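Salt-tolerant glutaminase (Micrococcus luteus, PDB 3AGD) probably catalyses the hydrolysis of L-glutamine to L-glutamate and ammonium. Local coordinates at residues Phe69-Ala74 with Arg85-Asn90; Arg137-Met142 with Cys195-Thr200; Leu204-Ala209 with Ile216-Gly221; Glu341-Ala346 with Arg423-Gly428. One frame throughout, in Å; residues are numbered along the deposited sequence.

Overall arrangement
Contacts 1, 2 and 3 belong to the glutaminase domain and all three touch one another, whereas contact 4 joins two helices of the STAS domain. Contacts 1 and 2 have centres about 17 Å apart and meet where Phe69 and Ala73 pack on Met142 and Ile141; contacts 2 and 3, with centres about 15 Å apart, meet through Met142 and Met207, and Phe69 also reaches Met207. Contact 2 includes Cys195, seen to bind L-glutamate. Tyr191 is another residue seen to bind it, and its side chain lies about 10 Å from that of Tyr71 in contact 1. Contact 4 stays about 17 Å from contact 3 at the nearest atoms, yet both touch the second subunit.

Contact 1. Residues Phe69-Ala74 with Arg85-Asn90; sequences FTYAAA and RQVGLN
Tyr71 of helix 67-78 faces Val87 of an irregular loop with their CA atoms 9.4 Å apart, a separation bridged by one long side chain and two waters. The pairing lies in the helical part of the glutaminase domain, whose family belongs to the beta-lactamase clan, and it illustrates how water can complete a helix-to-loop interface that has no direct hydrogen bond. Tyr71 sets CG anti to its own backbone nitrogen (chi1 -177°), which carries the phenol off the helix and toward the loop. On the way the ring passes Val87 obliquely, with Tyr71 CE1 4.3 Å from Val87 CG1. At the far end the hydroxyl oxygen meets a methyl of Leu89, whose side chain crosses that of the tyrosine at about a right angle; Tyr71 OH to Leu89 CD2 is 3.6 Å. Arg232 of helix 227-240 hydrogen-bonds the same hydroxyl, and also touches Leu89. Val87 packs in addition on Ala119 and Val120 of helix 114-123, while Leu89 touches Gln248 of the second subunit. Two waters carry the polar link to the loop backbone. The first donates to Gly88 O and only weakly to Tyr71 OH. The second lies in the plane of the phenol at its edge, accepting from Tyr71 OH at 2.6 Å and donating to Val87 O at 2.8 Å.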
loop_
_atom_site.group_PDB
_atom_site.type_symbol
_atom_site.label_atom_id
_atom_site.label_comp_id
_atom_site.label_asym_id
_atom_site.label_seq_id
_atom_site.Cartn_x
_atom_site.Cartn_y
_atom_site.Cartn_z
ATOM N N PHE A 69 -6.121 4.402 -17.649
ATOM C CA PHE A 69 -6.138 5.821 -17.980
ATOM C C PHE A 69 -7.487 6.344 -18.465
ATOM O O PHE A 69 -7.899 7.439 -18.082
ATOM C CB PHE A 69 -5.016 6.108 -18.979
ATOM C CG PHE A 69 -3.671 5.653 -18.488
ATOM C CD1 PHE A 69 -2.992 4.614 -19.122
ATOM C CD2 PHE A 69 -3.125 6.200 -17.330
ATOM C CE1 PHE A 69 -1.792 4.125 -18.609
ATOM C CE2 PHE A 69 -1.924 5.717 -16.805
ATOM C CZ PHE A 69 -1.256 4.675 -17.445
ATOM N N THR A 70 -8.186 5.571 -19.285
ATOM C CA THR A 70 -9.498 6.007 -19.750
ATOM C C THR A 70 -10.454 5.969 -18.560
ATOM O O THR A 70 -11.367 6.786 -18.454
ATOM C CB THR A 70 -10.042 5.099 -20.881
ATOM O OG1 THR A 70 -9.867 3.725 -20.526
ATOM C CG2 THR A 70 -9.320 5.377 -22.183
ATOM N N TYR A 71 -10.231 5.011 -17.664
ATOM C CA TYR A 71 -11.048 4.863 -16.462
ATOM C C TYR A 71 -10.899 6.133 -15.621
ATOM O O TYR A 71 -11.877 6.663 -15.106
ATOM C CB TYR A 71 -10.592 3.623 -15.675
ATOM C CG TYR A 71 -11.400 3.289 -14.433
ATOM C CD1 TYR A 71 -12.785 3.482 -14.395
ATOM C CD2 TYR A 71 -10.786 2.702 -13.322
ATOM C CE1 TYR A 71 -13.542 3.095 -13.283
ATOM C CE2 TYR A 71 -11.532 2.307 -12.207
ATOM C CZ TYR A 71 -12.910 2.504 -12.193
ATOM O OH TYR A 71 -13.654 2.098 -11.101
ATOM N N ALA A 72 -9.673 6.630 -15.499
ATOM C CA ALA A 72 -9.435 7.854 -14.738
ATOM C C ALA A 72 -10.177 9.030 -15.393
ATOM O O ALA A 72 -10.857 9.801 -14.718
ATOM C CB ALA A 72 -7.944 8.143 -14.670
ATOM N N ALA A 73 -10.054 9.152 -16.711
ATOM C CA ALA A 73 -10.714 10.226 -17.452
ATOM C C ALA A 73 -12.233 10.202 -17.239
ATOM O O ALA A 73 -12.867 11.247 -17.084
ATOM C CB ALA A 73 -10.395 10.101 -18.941
ATOM N N ALA A 74 -12.807 9.003 -17.243
ATOM C CA ALA A 74 -14.240 8.842 -17.043
ATOM C C ALA A 74 -14.650 9.334 -15.663
ATOM O O ALA A 74 -15.674 10.003 -15.512
ATOM C CB ALA A 74 -14.631 7.382 -17.212
ATOM N N ARG A 85 -22.220 3.387 -11.567
ATOM C CA ARG A 85 -23.509 2.829 -11.952
ATOM C C ARG A 85 -23.342 1.937 -13.183
ATOM O O ARG A 85 -24.161 1.052 -13.424
ATOM C CB ARG A 85 -24.518 3.940 -12.284
ATOM C CG ARG A 85 -25.276 4.520 -11.096
ATOM C CD ARG A 85 -26.498 5.327 -11.564
ATOM N NE ARG A 85 -26.156 6.650 -12.089
ATOM C CZ ARG A 85 -25.944 7.729 -11.335
ATOM N NH1 ARG A 85 -26.043 7.653 -10.012
ATOM N NH2 ARG A 85 -25.626 8.886 -11.902
ATOM N N GLN A 86 -22.277 2.164 -13.953
ATOM C CA GLN A 86 -22.037 1.393 -15.176
ATOM C C GLN A 86 -20.813 0.483 -15.127
ATOM O O GLN A 86 -20.658 -0.404 -15.969
ATOM C CB GLN A 86 -21.878 2.337 -16.376
ATOM C CG GLN A 86 -23.019 3.322 -16.604
ATOM C CD GLN A 86 -24.326 2.652 -17.005
ATOM O OE1 GLN A 86 -25.280 3.324 -17.390
ATOM N NE2 GLN A 86 -24.375 1.328 -16.915
ATOM N N VAL A 87 -19.939 0.710 -14.156
ATOM C CA VAL A 87 -18.722 -0.084 -14.032
ATOM C C VAL A 87 -18.538 -0.530 -12.584
ATOM O O VAL A 87 -18.447 0.298 -11.675
ATOM C CB VAL A 87 -17.488 0.744 -14.488
ATOM C CG1 VAL A 87 -16.218 -0.088 -14.377
ATOM C CG2 VAL A 87 -17.685 1.224 -15.921
ATOM N N GLY A 88 -18.485 -1.841 -12.375
ATOM C CA GLY A 88 -18.325 -2.370 -11.031
ATOM C C GLY A 88 -16.894 -2.378 -10.526
ATOM O O GLY A 88 -15.974 -1.933 -11.215
ATOM N N LEU A 89 -16.709 -2.891 -9.314
ATOM C CA LEU A 89 -15.389 -2.969 -8.693
ATOM C C LEU A 89 -15.092 -4.420 -8.359
ATOM O O LEU A 89 -14.139 -4.722 -7.638
ATOM C CB LEU A 89 -15.366 -2.153 -7.402
ATOM C CG LEU A 89 -15.705 -0.668 -7.509
ATOM C CD1 LEU A 89 -15.816 -0.060 -6.113
ATOM C CD2 LEU A 89 -14.629 0.028 -8.322
ATOM N N ASN A 90 -15.927 -5.315 -8.874
ATOM C CA ASN A 90 -15.771 -6.735 -8.617
ATOM C C ASN A 90 -14.594 -7.320 -9.382
ATOM O O ASN A 90 -14.557 -7.278 -10.608
ATOM C CB ASN A 90 -17.050 -7.480 -9.004
ATOM C CG ASN A 90 -16.985 -8.957 -8.671
ATOM O OD1 ASN A 90 -17.164 -9.811 -9.542
ATOM N ND2 ASN A 90 -16.730 -9.267 -7.407
HETATM O O HOH W 1 -13.562 -0.926 -12.016
HETATM O O HOH W 2 -16.285 1.975 -11.390
#

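Contact 2. Residues Arg137-Met142 with Cys195-Thr200; sequences RAVEIM and CAVLVT
Met142 and Val197 point their ends at each other, tip to tip, where helix 131-146 meets the residues leading into strand 198-199. The thioether ends in a methyl that touches one branch of the valine: Met142 CE lies 3.4 Å from Val197 CG2, closer than carbon atoms usually pack. A bend at chi3 (-93°) turns that methyl out of the line of the methionine chain. In Val197, CG2 sits anti to the carbonyl carbon and serves as the shared contact point, since Val139 approaches the same branch with its own CG2 at 4.2 Å. One valine methyl thus meets two residues from adjacent turns of the helix. This hydrophobic junction sets the helix against the short two-stranded antiparallel sheet of the glutaminase domain, in which strand 198-199 pairs with strand 60-61, and Val197 itself hydrogen-bonds through its backbone to Ile62. Cys195, a residue seen to bind L-glutamate, begins the same segment, but its CB is directed away from the helix. Met142 also packs on Met207 of helix 201-212. Farther round the helix, Arg137 NH2 forms a salt bridge with Glu140 OE1 at 2.8 Å, reaching the oxygen from above the carboxylate plane, while Arg137 NE pairs with Asp77.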
loop_
_atom_site.group_PDB
_atom_site.type_symbol
_atom_site.label_atom_id
_atom_site.label_comp_id
_atom_site.label_asym_id
_atom_site.label_seq_id
_atom_site.Cartn_x
_atom_site.Cartn_y
_atom_site.Cartn_z
ATOM N N ARG A 137 -10.699 12.356 -26.242
ATOM C CA ARG A 137 -10.542 12.362 -24.790
ATOM C C ARG A 137 -9.626 11.227 -24.313
ATOM O O ARG A 137 -8.784 11.423 -23.433
ATOM C CB ARG A 137 -11.913 12.259 -24.115
ATOM C CG ARG A 137 -11.869 12.264 -22.581
ATOM C CD ARG A 137 -11.124 13.471 -22.040
ATOM N NE ARG A 137 -11.224 13.564 -20.588
ATOM C CZ ARG A 137 -10.254 14.016 -19.800
ATOM N NH1 ARG A 137 -10.433 14.072 -18.487
ATOM N NH2 ARG A 137 -9.096 14.394 -20.323
ATOM N N ALA A 138 -9.785 10.042 -24.895
ATOM C CA ALA A 138 -8.952 8.905 -24.517
ATOM C C ALA A 138 -7.493 9.200 -24.878
ATOM O O ALA A 138 -6.585 8.996 -24.075
ATOM C CB ALA A 138 -9.432 7.639 -25.231
ATOM N N VAL A 139 -7.274 9.692 -26.092
ATOM C CA VAL A 139 -5.927 10.009 -26.540
ATOM C C VAL A 139 -5.334 11.116 -25.676
ATOM O O VAL A 139 -4.150 11.087 -25.345
ATOM C CB VAL A 139 -5.928 10.457 -28.018
ATOM C CG1 VAL A 139 -4.546 10.978 -28.413
ATOM C CG2 VAL A 139 -6.316 9.284 -28.909
ATOM N N GLU A 140 -6.167 12.084 -25.302
ATOM C CA GLU A 140 -5.722 13.204 -24.487
ATOM C C GLU A 140 -5.269 12.808 -23.084
ATOM O O GLU A 140 -4.179 13.188 -22.649
ATOM C CB GLU A 140 -6.830 14.253 -24.362
ATOM C CG GLU A 140 -6.464 15.387 -23.416
ATOM C CD GLU A 140 -7.647 16.266 -23.045
ATOM O OE1 GLU A 140 -8.726 15.719 -22.732
ATOM O OE2 GLU A 140 -7.491 17.506 -23.052
ATOM N N ILE A 141 -6.095 12.053 -22.368
ATOM C CA ILE A 141 -5.729 11.670 -21.009
ATOM C C ILE A 141 -4.384 10.947 -20.983
ATOM O O ILE A 141 -3.545 11.219 -20.126
ATOM C CB ILE A 141 -6.816 10.788 -20.346
ATOM C CG1 ILE A 141 -6.500 10.616 -18.854
ATOM C CG2 ILE A 141 -6.901 9.434 -21.040
ATOM C CD1 ILE A 141 -6.450 11.928 -18.063
ATOM N N MET A 142 -4.167 10.042 -21.931
ATOM C CA MET A 142 -2.905 9.318 -21.980
ATOM C C MET A 142 -1.766 10.265 -22.347
ATOM O O MET A 142 -0.648 10.135 -21.838
ATOM C CB MET A 142 -2.985 8.164 -22.983
ATOM C CG MET A 142 -3.944 7.064 -22.554
ATOM S SD MET A 142 -3.891 5.571 -23.572
ATOM C CE MET A 142 -5.181 5.935 -24.765
ATOM N N CYS A 195 -6.789 1.398 -27.823
ATOM C CA CYS A 195 -5.758 0.377 -27.647
ATOM C C CYS A 195 -4.620 0.514 -28.652
ATOM O O CYS A 195 -3.515 0.008 -28.423
ATOM C CB CYS A 195 -6.367 -1.020 -27.791
ATOM S SG CYS A 195 -7.446 -1.519 -26.444
ATOM N N ALA A 196 -4.901 1.185 -29.765
ATOM C CA ALA A 196 -3.910 1.375 -30.816
ATOM C C ALA A 196 -3.036 2.601 -30.579
ATOM O O ALA A 196 -2.223 2.961 -31.437
ATOM C CB ALA A 196 -4.601 1.478 -32.177
ATOM N N VAL A 197 -3.206 3.247 -29.429
ATOM C CA VAL A 197 -2.398 4.415 -29.105
ATOM C C VAL A 197 -0.948 3.971 -28.911
ATOM O O VAL A 197 -0.677 3.008 -28.199
ATOM C CB VAL A 197 -2.896 5.112 -27.821
ATOM C CG1 VAL A 197 -1.922 6.212 -27.408
ATOM C CG2 VAL A 197 -4.270 5.697 -28.056
ATOM N N LEU A 198 -0.025 4.687 -29.545
ATOM C CA LEU A 198 1.401 4.380 -29.479
ATOM C C LEU A 198 2.150 4.981 -28.291
ATOM O O LEU A 198 2.091 6.186 -28.036
ATOM C CB LEU A 198 2.082 4.828 -30.778
ATOM C CG LEU A 198 1.701 4.056 -32.048
ATOM C CD1 LEU A 198 2.158 4.825 -33.290
ATOM C CD2 LEU A 198 2.332 2.661 -31.996
ATOM N N VAL A 199 2.863 4.124 -27.570
ATOM C CA VAL A 199 3.652 4.551 -26.425
ATOM C C VAL A 199 4.937 3.731 -26.377
ATOM O O VAL A 199 5.034 2.677 -27.006
ATOM C CB VAL A 199 2.900 4.341 -25.084
ATOM C CG1 VAL A 199 1.632 5.179 -25.054
ATOM C CG2 VAL A 199 2.578 2.859 -24.889
ATOM N N THR A 200 5.920 4.234 -25.637
ATOM C CA THR A 200 7.188 3.544 -25.465
ATOM C C THR A 200 7.244 3.139 -23.998
ATOM O O THR A 200 6.404 3.560 -23.195
ATOM C CB THR A 200 8.387 4.471 -25.721
ATOM O OG1 THR A 200 8.414 5.492 -24.714
ATOM C CG2 THR A 200 8.283 5.125 -27.100
#

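Contact 3. Residues Leu204-Ala209 with Ile216-Gly221; sequences LAVMGA and IHPMTG
Val206 meets the imidazole of His217 with a single methyl, and Ala209, one turn further along helix 201-212, meets the ring of Pro218. The valine CG1 is equally near two ring atoms, standing 3.5 Å from both His217 CE1 and His217 NE2, and it approaches the imidazole obliquely. The same methyl reaches Pro218 CG more loosely, with Val206 CG1 at 4.3 Å. Ala209 CB packs on the same carbon, 3.8 Å from Pro218 CG, so two helix side chains meet it. In Val206, CG1 is anti to the backbone nitrogen (chi1 178°), the placement that presents this branch to both loop residues.

The arrangement is a helix followed by a returning loop: after helix 201-212 the chain folds back so that 216-221 covers the helix from which it has just emerged, before helix 227-240 begins. Within this loop His217 is held by the backbone two residues on. Met219 N donates to His217 ND1 at 3.1 Å, with an N-H...N angle of 158° and the donor lying close to the ring plane, a bond that fixes how the imidazole is turned. Its other nitrogen, NE2, makes a weak hydrogen bond to Leu145 O of helix 131-146. Thr213 ties the two segments together from outside, its OG1 hydrogen-bonding both Ala209 O and Ile216 O. Beyond this shell, Ala44 of strand 40-44 packs on Val206 and Ala209, and the ring of Trp369 of the second subunit meets that of His217 with the planes inclined by about 50°.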
loop_
_atom_site.group_PDB
_atom_site.type_symbol
_atom_site.label_atom_id
_atom_site.label_comp_id
_atom_site.label_asym_id
_atom_site.label_seq_id
_atom_site.Cartn_x
_atom_site.Cartn_y
_atom_site.Cartn_z
ATOM N N LEU A 204 5.051 4.736 -20.647
ATOM C CA LEU A 204 4.323 3.980 -19.631
ATOM C C LEU A 204 4.828 4.264 -18.222
ATOM O O LEU A 204 4.036 4.478 -17.308
ATOM C CB LEU A 204 4.415 2.474 -19.907
ATOM C CG LEU A 204 3.514 1.914 -21.009
ATOM C CD1 LEU A 204 3.687 0.406 -21.079
ATOM C CD2 LEU A 204 2.058 2.261 -20.711
ATOM N N ALA A 205 6.147 4.264 -18.050
ATOM C CA ALA A 205 6.741 4.522 -16.743
ATOM C C ALA A 205 6.240 5.848 -16.172
ATOM O O ALA A 205 5.794 5.915 -15.028
ATOM C CB ALA A 205 8.270 4.543 -16.857
ATOM N N VAL A 206 6.305 6.898 -16.981
ATOM C CA VAL A 206 5.872 8.218 -16.544
ATOM C C VAL A 206 4.372 8.259 -16.279
ATOM O O VAL A 206 3.923 8.865 -15.306
ATOM C CB VAL A 206 6.242 9.291 -17.589
ATOM C CG1 VAL A 206 5.730 10.651 -17.144
ATOM C CG2 VAL A 206 7.767 9.326 -17.773
ATOM N N MET A 207 3.599 7.623 -17.151
ATOM C CA MET A 207 2.152 7.577 -16.987
ATOM C C MET A 207 1.854 6.851 -15.669
ATOM O O MET A 207 1.045 7.308 -14.858
ATOM C CB MET A 207 1.526 6.846 -18.179
ATOM C CG MET A 207 1.616 7.638 -19.492
ATOM S SD MET A 207 1.379 6.628 -20.978
ATOM C CE MET A 207 -0.428 6.538 -21.031
ATOM N N GLY A 208 2.535 5.734 -15.453
ATOM C CA GLY A 208 2.343 4.976 -14.229
ATOM C C GLY A 208 2.709 5.794 -13.003
ATOM O O GLY A 208 2.012 5.740 -11.985
ATOM N N ALA A 209 3.798 6.557 -13.097
ATOM C CA ALA A 209 4.249 7.398 -11.986
ATOM C C ALA A 209 3.182 8.419 -11.588
ATOM O O ALA A 209 3.019 8.722 -10.406
ATOM C CB ALA A 209 5.543 8.114 -12.361
ATOM N N ILE A 216 0.109 13.296 -9.362
ATOM C CA ILE A 216 1.039 14.387 -9.649
ATOM C C ILE A 216 2.079 13.994 -10.703
ATOM O O ILE A 216 2.709 12.939 -10.604
ATOM C CB ILE A 216 1.774 14.826 -8.360
ATOM C CG1 ILE A 216 0.754 15.326 -7.333
ATOM C CG2 ILE A 216 2.788 15.925 -8.673
ATOM C CD1 ILE A 216 1.334 15.544 -5.945
ATOM N N HIS A 217 2.257 14.833 -11.721
ATOM C CA HIS A 217 3.238 14.513 -12.748
ATOM C C HIS A 217 4.626 14.660 -12.145
ATOM O O HIS A 217 4.992 15.720 -11.649
ATOM C CB HIS A 217 3.092 15.423 -13.967
ATOM C CG HIS A 217 3.685 14.837 -15.209
ATOM N ND1 HIS A 217 5.043 14.679 -15.381
ATOM C CD2 HIS A 217 3.101 14.274 -16.294
ATOM C CE1 HIS A 217 5.271 14.040 -16.514
ATOM N NE2 HIS A 217 4.107 13.782 -17.087
ATOM N N PRO A 218 5.419 13.586 -12.183
ATOM C CA PRO A 218 6.774 13.582 -11.630
ATOM C C PRO A 218 7.766 14.559 -12.255
ATOM O O PRO A 218 8.744 14.935 -11.617
ATOM C CB PRO A 218 7.203 12.123 -11.797
ATOM C CG PRO A 218 6.508 11.715 -13.048
ATOM C CD PRO A 218 5.126 12.315 -12.870
ATOM N N MET A 219 7.506 14.985 -13.487
ATOM C CA MET A 219 8.411 15.898 -14.183
ATOM C C MET A 219 8.080 17.379 -14.022
ATOM O O MET A 219 8.950 18.228 -14.198
ATOM C CB MET A 219 8.440 15.571 -15.677
ATOM C CG MET A 219 8.772 14.126 -16.016
ATOM S SD MET A 219 10.400 13.609 -15.468
ATOM C CE MET A 219 9.984 12.152 -14.550
ATOM N N THR A 220 6.833 17.693 -13.694
ATOM C CA THR A 220 6.424 19.086 -13.552
ATOM C C THR A 220 5.872 19.456 -12.177
ATOM O O THR A 220 5.824 20.635 -11.826
ATOM C CB THR A 220 5.356 19.445 -14.599
ATOM O OG1 THR A 220 4.186 18.647 -14.373
ATOM C CG2 THR A 220 5.880 19.190 -16.008
ATOM N N GLY A 221 5.445 18.457 -11.408
ATOM C CA GLY A 221 4.890 18.723 -10.094
ATOM C C GLY A 221 3.446 19.187 -10.175
ATOM O O GLY A 221 2.830 19.526 -9.164
#

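Contact 4. Residues Glu341-Ala346 with Arg423-Gly428; sequences EAVLDA and RLIAEG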
loop_
_atom_site.group_PDB
_atom_site.type_symbol
_atom_site.label_atom_id
_atom_site.label_comp_id
_atom_site.label_asym_id
_atom_site.label_seq_id
_atom_site.Cartn_x
_atom_site.Cartn_y
_atom_site.Cartn_z
ATOM N N GLU A 341 0.197 12.863 12.801
ATOM C CA GLU A 341 0.032 12.110 14.043
ATOM C C GLU A 341 1.317 12.260 14.853
ATOM O O GLU A 341 1.284 12.467 16.066
ATOM C CB GLU A 341 -0.227 10.631 13.720
ATOM C CG GLU A 341 -0.624 9.740 14.904
ATOM C CD GLU A 341 0.527 9.443 15.855
ATOM O OE1 GLU A 341 1.663 9.244 15.377
ATOM O OE2 GLU A 341 0.290 9.389 17.080
ATOM N N ALA A 342 2.448 12.165 14.161
ATOM C CA ALA A 342 3.755 12.287 14.793
ATOM C C ALA A 342 3.973 13.704 15.313
ATOM O O ALA A 342 4.530 13.893 16.395
ATOM C CB ALA A 342 4.845 11.920 13.802
ATOM N N VAL A 343 3.539 14.698 14.542
ATOM C CA VAL A 343 3.687 16.090 14.951
ATOM C C VAL A 343 2.882 16.341 16.225
ATOM O O VAL A 343 3.365 16.980 17.155
ATOM C CB VAL A 343 3.218 17.054 13.843
ATOM C CG1 VAL A 343 3.271 18.498 14.341
ATOM C CG2 VAL A 343 4.111 16.893 12.622
ATOM N N LEU A 344 1.659 15.824 16.268
ATOM C CA LEU A 344 0.819 15.985 17.447
ATOM C C LEU A 344 1.456 15.307 18.663
ATOM O O LEU A 344 1.319 15.785 19.793
ATOM C CB LEU A 344 -0.572 15.405 17.192
ATOM C CG LEU A 344 -1.414 16.193 16.187
ATOM C CD1 LEU A 344 -2.751 15.488 15.980
ATOM C CD2 LEU A 344 -1.628 17.619 16.701
ATOM N N ASP A 345 2.142 14.192 18.432
ATOM C CA ASP A 345 2.809 13.477 19.516
ATOM C C ASP A 345 3.947 14.340 20.052
ATOM O O ASP A 345 4.211 14.356 21.251
ATOM C CB ASP A 345 3.382 12.143 19.023
ATOM C CG ASP A 345 2.311 11.092 18.777
ATOM O OD1 ASP A 345 2.637 10.051 18.166
ATOM O OD2 ASP A 345 1.151 11.301 19.192
ATOM N N ALA A 346 4.626 15.048 19.155
ATOM C CA ALA A 346 5.731 15.908 19.565
ATOM C C ALA A 346 5.173 17.073 20.372
ATOM O O ALA A 346 5.696 17.411 21.434
ATOM C CB ALA A 346 6.493 16.427 18.344
ATOM N N ARG A 423 -5.581 20.044 9.096
ATOM C CA ARG A 423 -6.601 20.195 10.130
ATOM C C ARG A 423 -6.081 19.732 11.493
ATOM O O ARG A 423 -6.364 20.351 12.522
ATOM C CB ARG A 423 -7.844 19.384 9.761
ATOM C CG ARG A 423 -8.869 19.259 10.877
ATOM C CD ARG A 423 -9.911 18.207 10.542
ATOM N NE ARG A 423 -9.300 16.903 10.300
ATOM C CZ ARG A 423 -9.980 15.796 10.016
ATOM N NH1 ARG A 423 -11.304 15.828 9.939
ATOM N NH2 ARG A 423 -9.335 14.657 9.806
ATOM N N LEU A 424 -5.329 18.638 11.502
ATOM C CA LEU A 424 -4.779 18.107 12.743
ATOM C C LEU A 424 -3.765 19.060 13.372
ATOM O O LEU A 424 -3.811 19.314 14.572
ATOM C CB LEU A 424 -4.127 16.740 12.496
ATOM C CG LEU A 424 -5.095 15.594 12.180
ATOM C CD1 LEU A 424 -4.321 14.334 11.806
ATOM C CD2 LEU A 424 -5.976 15.336 13.393
ATOM N N ILE A 425 -2.854 19.592 12.563
ATOM C CA ILE A 425 -1.838 20.509 13.073
ATOM C C ILE A 425 -2.446 21.828 13.563
ATOM O O ILE A 425 -1.994 22.393 14.562
ATOM C CB ILE A 425 -0.779 20.803 11.999
ATOM C CG1 ILE A 425 -0.005 19.521 11.685
ATOM C CG2 ILE A 425 0.168 21.902 12.476
ATOM C CD1 ILE A 425 1.082 19.689 10.633
ATOM N N ALA A 426 -3.468 22.315 12.865
ATOM C CA ALA A 426 -4.123 23.562 13.249
ATOM C C ALA A 426 -4.757 23.396 14.631
ATOM O O ALA A 426 -4.708 24.304 15.462
ATOM C CB ALA A 426 -5.191 23.939 12.215
ATOM N N GLU A 427 -5.349 22.230 14.861
ATOM C CA GLU A 427 -5.985 21.914 16.137
ATOM C C GLU A 427 -4.929 21.807 17.235
ATOM O O GLU A 427 -5.120 22.303 18.346
ATOM C CB GLU A 427 -6.748 20.593 16.025
ATOM C CG GLU A 427 -7.364 20.091 17.328
ATOM C CD GLU A 427 -8.412 21.036 17.892
ATOM O OE1 GLU A 427 -9.262 21.516 17.117
ATOM O OE2 GLU A 427 -8.396 21.288 19.113
ATOM N N GLY A 428 -3.817 21.148 16.921
ATOM C CA GLY A 428 -2.749 21.005 17.895
ATOM C C GLY A 428 -2.209 22.364 18.307
ATOM O O GLY A 428 -1.883 22.581 19.471
#
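Leu344 drives its branched end into helix 419-434, where one methyl meets Leu424 and the other settles over backbone. Here the packing is tight: Leu344 CD1 lies 3.9 Å from Leu424 CB, and the two leucine side chains cross at about a right angle. The second methyl, Leu344 CD2, comes to 3.5 Å from the carbonyl oxygen Leu424 O and to 3.8 Å from Gly428 CA. Gly428, with no side chain, offers bare backbone to this methyl; here the backbones come closest, with the CA atoms of Leu344 and Gly428 6.2 Å apart. With CG anti to the carbonyl carbon (chi1 -69°), Leu344 extends across toward the partner helix although its CB does not point straight at it.

The two segments run nearly parallel, their axes inclined by 11° and 9.5 Å apart at closest approach. They lie side by side in one helical layer of the STAS domain, an alpha/beta fold in which helices pack against a mixed sheet. A looser touch lies on the side facing that sheet, where Val343 CG1 and Ile425 CG1 are 4.3 Å apart and Ile425 also rests on Leu409 and Ile417 of strand 406-417.

The solvent side belongs to helix 419-434. Arg423 is exposed yet hydrogen-bonds Asp301 O of the second subunit, and the partly exposed Glu427 forms salt bridges with Arg430 and Arg431. On helix 337-349, by contrast, Glu341 and Asp345 are buried under the second subunit: both share hydrogen bonds with its Thr47 OG1, with His51 of that subunit joining Glu341 and His3 joining Asp345.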